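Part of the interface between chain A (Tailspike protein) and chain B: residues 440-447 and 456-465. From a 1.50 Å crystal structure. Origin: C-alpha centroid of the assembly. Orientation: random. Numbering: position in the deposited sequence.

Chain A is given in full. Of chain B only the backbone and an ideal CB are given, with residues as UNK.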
# COMPACT_ATOMS: atom_id res chain seq x y z
N THR A 440 0.56 13.23 30.56
CA THR A 440 0.92 14.61 30.29
C THR A 440 0.67 15.08 28.86
O THR A 440 0.73 14.28 27.92
CB THR A 440 2.41 14.88 30.59
OG1 THR A 440 3.22 13.88 29.96
CG2 THR A 440 2.70 14.92 32.10
N LEU A 441 0.41 16.38 28.72
CA LEU A 441 0.63 17.13 27.48
C LEU A 441 1.85 18.02 27.71
O LEU A 441 1.83 18.86 28.63
CB LEU A 441 -0.57 18.04 27.16
CG LEU A 441 -0.26 19.21 26.17
CD1 LEU A 441 0.02 18.71 24.78
CD2 LEU A 441 -1.40 20.21 26.14
N SER A 442 2.89 17.84 26.89
CA SER A 442 4.10 18.66 26.99
C SER A 442 4.29 19.40 25.67
O SER A 442 4.03 18.81 24.60
CB SER A 442 5.33 17.81 27.28
OG SER A 442 5.14 16.98 28.41
N MET A 443 4.74 20.65 25.75
CA MET A 443 5.00 21.46 24.55
C MET A 443 6.40 22.00 24.63
O MET A 443 6.78 22.62 25.64
CB MET A 443 3.97 22.58 24.37
CG MET A 443 2.53 22.05 24.44
SD MET A 443 1.17 23.24 24.60
CE MET A 443 1.72 24.47 23.58
N ARG A 444 7.19 21.71 23.58
CA ARG A 444 8.62 22.10 23.52
C ARG A 444 8.89 22.97 22.28
O ARG A 444 9.46 22.49 21.27
CB ARG A 444 9.55 20.85 23.58
CG ARG A 444 11.06 21.16 23.77
CD ARG A 444 11.91 19.89 23.99
NE ARG A 444 11.84 19.03 22.81
CZ ARG A 444 12.61 19.18 21.72
NH1 ARG A 444 13.58 20.12 21.70
NH2 ARG A 444 12.41 18.39 20.67
N PRO A 445 8.47 24.25 22.33
CA PRO A 445 8.92 25.22 21.31
C PRO A 445 10.42 25.52 21.43
O PRO A 445 11.09 25.00 22.35
CB PRO A 445 8.12 26.46 21.62
CG PRO A 445 7.83 26.39 23.11
CD PRO A 445 7.66 24.88 23.40
N ALA A 446 10.96 26.28 20.49
CA ALA A 446 12.41 26.47 20.39
C ALA A 446 13.11 25.11 20.41
O ALA A 446 14.07 24.89 21.16
CB ALA A 446 12.93 27.38 21.55
N MET A 447 12.63 24.19 19.57
CA MET A 447 13.05 22.78 19.67
C MET A 447 14.52 22.59 19.30
O MET A 447 15.12 21.60 19.71
CB MET A 447 12.13 21.88 18.81
CG MET A 447 12.34 22.07 17.30
SD MET A 447 11.06 21.28 16.34
CE MET A 447 11.56 21.74 14.65
N UNK B 456 -7.21 29.07 23.35
CA UNK B 456 -5.80 28.96 22.96
C UNK B 456 -4.94 28.80 24.20
O UNK B 456 -5.01 29.63 25.13
CB UNK B 456 -5.35 30.18 22.15
N UNK B 457 -4.17 27.71 24.24
CA UNK B 457 -3.18 27.44 25.28
C UNK B 457 -1.78 27.62 24.65
O UNK B 457 -1.48 26.96 23.66
CB UNK B 457 -3.36 26.04 25.86
N UNK B 458 -0.95 28.49 25.22
CA UNK B 458 0.32 28.86 24.59
C UNK B 458 1.50 28.51 25.50
O UNK B 458 1.45 28.78 26.72
CB UNK B 458 0.34 30.35 24.26
N UNK B 459 2.52 27.90 24.92
CA UNK B 459 3.83 27.69 25.55
C UNK B 459 4.76 28.67 24.87
O UNK B 459 5.00 28.54 23.67
CB UNK B 459 4.32 26.25 25.42
N UNK B 460 5.30 29.65 25.62
CA UNK B 460 6.12 30.67 24.98
C UNK B 460 7.51 30.65 25.59
O UNK B 460 7.69 31.07 26.74
CB UNK B 460 5.49 32.06 25.12
N UNK B 461 8.50 30.18 24.83
CA UNK B 461 9.86 30.05 25.34
C UNK B 461 10.59 31.38 25.27
O UNK B 461 10.76 31.94 24.19
CB UNK B 461 10.63 28.98 24.56
N UNK B 462 10.97 31.88 26.44
CA UNK B 462 11.66 33.16 26.58
C UNK B 462 13.18 33.03 26.63
O UNK B 462 13.89 33.97 26.22
CB UNK B 462 11.17 33.87 27.85
N UNK B 463 13.67 31.92 27.17
CA UNK B 463 15.12 31.61 27.14
C UNK B 463 15.26 30.17 26.62
O UNK B 463 14.77 29.23 27.24
CB UNK B 463 15.76 31.77 28.52
N UNK B 464 15.92 30.03 25.47
CA UNK B 464 16.10 28.73 24.81
C UNK B 464 17.54 28.34 25.01
O UNK B 464 18.36 28.48 24.09
CB UNK B 464 15.74 28.78 23.32
N UNK B 465 17.89 27.93 26.22
CA UNK B 465 19.23 27.44 26.51
C UNK B 465 19.03 26.06 27.09
O UNK B 465 18.28 25.91 28.06
CB UNK B 465 20.00 28.36 27.46

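Chain A offers an apolar surface here: A:Leu441, A:Met443, A:Pro445 and A:Ala446 all point toward chain B. These side chains carry no hydrogen-bond donor, so apolar residues would be expected opposite them.

Position 456 has extended backbone angles and nothing of chain A within 5.5 Å of its ideal CB. Chain A sets little limit, though a strand favours beta-branched residues. It is B:Val456, with chi1 t and no contact.

Position 457 points toward chain A, but its ideal CB is still 5.5 Å from A:Met443 SD. The gap leaves room for a side chain of some length, and the neighbours are apolar. Leucine, isoleucine or methionine would suit. The deposited residue is B:Leu457. Its CD2 lies 3.9 Å from A:Leu441 CD2 and 4.4 Å from A:Met443 SD, so one methyl reaches both side chains.

Position 458 points away in a strand. Threonine, valine or a polar residue would do. It is B:Thr458, chi1 m, with almost no area covered.

Position 459 is the tightest of the strand. Its ideal CB points toward chain A and sits 3.7 Å from A:Met443 CE and 4.1 Å from A:Pro445 CD. A small side chain suits this best; alanine is the natural choice, with glycine or serine possible. It is B:Ala459. Its CB packs 3.6 Å from A:Met443 CE, and its backbone O lies 3.6 Å from A:Pro445 CG.

Position 460 points away, and many polar residues would fit. It is B:Asp460. Its carboxylate takes a hydrogen bond from the side chain at 462.

Position 461 points toward chain A again. Its ideal CB is 4.1 Å from both A:Pro445 CG and A:Ala446 CB. A small or medium apolar residue would suit: alanine, cysteine or valine, perhaps serine. It is B:Cys461, chi1 t. Its CB stays 4.1 Å from A:Pro445 CG, while its SG lies 3.9 Å from A:Ala446 CB.

At position 462 the chain turns a corner, out of reach of chain A. Chain A sets no limit here, and many residues, polar ones among them, would fit. It is B:Gln462, whose NE2 donates to B:Asp460 OD2 at 2.8 Å.

Position 463 points away with extended angles; valine, threonine or isoleucine would fit. It is B:Val463, chi1 t.

Position 464 turns back toward chain A, its ideal CB 3.6 Å from A:Ala446 CB. That closeness favours a small residue, such as alanine, serine or glycine. It is B:Ala464, and the two methyls meet, CB to A:Ala446 CB, at 3.7 Å.

Position 465 is out of reach and leaves the choice open. It is B:Ser465. No hydrogen bond crosses between the stretches.

Chain B, residues 456-465: VLTADCQVAS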
# COMPACT_ATOMS: atom_id res chain seq x y z
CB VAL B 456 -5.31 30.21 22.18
CG1 VAL B 456 -3.86 30.03 21.81
CG2 VAL B 456 -6.18 30.47 20.93
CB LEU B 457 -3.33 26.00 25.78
CG LEU B 457 -2.34 25.46 26.83
CD1 LEU B 457 -2.54 26.16 28.21
CD2 LEU B 457 -2.44 23.93 26.96
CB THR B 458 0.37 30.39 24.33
OG1 THR B 458 -0.77 30.78 23.55
CG2 THR B 458 1.66 30.79 23.60
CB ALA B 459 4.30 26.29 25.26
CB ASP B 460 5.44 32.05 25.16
CG ASP B 460 6.20 33.18 24.48
OD1 ASP B 460 5.54 34.18 24.12
OD2 ASP B 460 7.44 33.09 24.29
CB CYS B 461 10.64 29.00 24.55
SG CYS B 461 12.37 28.82 25.14
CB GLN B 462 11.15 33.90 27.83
CG GLN B 462 9.73 34.36 27.69
CD GLN B 462 9.59 35.43 26.63
OE1 GLN B 462 10.11 36.53 26.78
NE2 GLN B 462 8.92 35.09 25.53
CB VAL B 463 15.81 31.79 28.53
CG1 VAL B 463 17.28 31.33 28.48
CG2 VAL B 463 15.73 33.28 29.02
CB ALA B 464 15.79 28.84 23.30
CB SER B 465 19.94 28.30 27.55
OG SER B 465 20.07 29.64 27.13
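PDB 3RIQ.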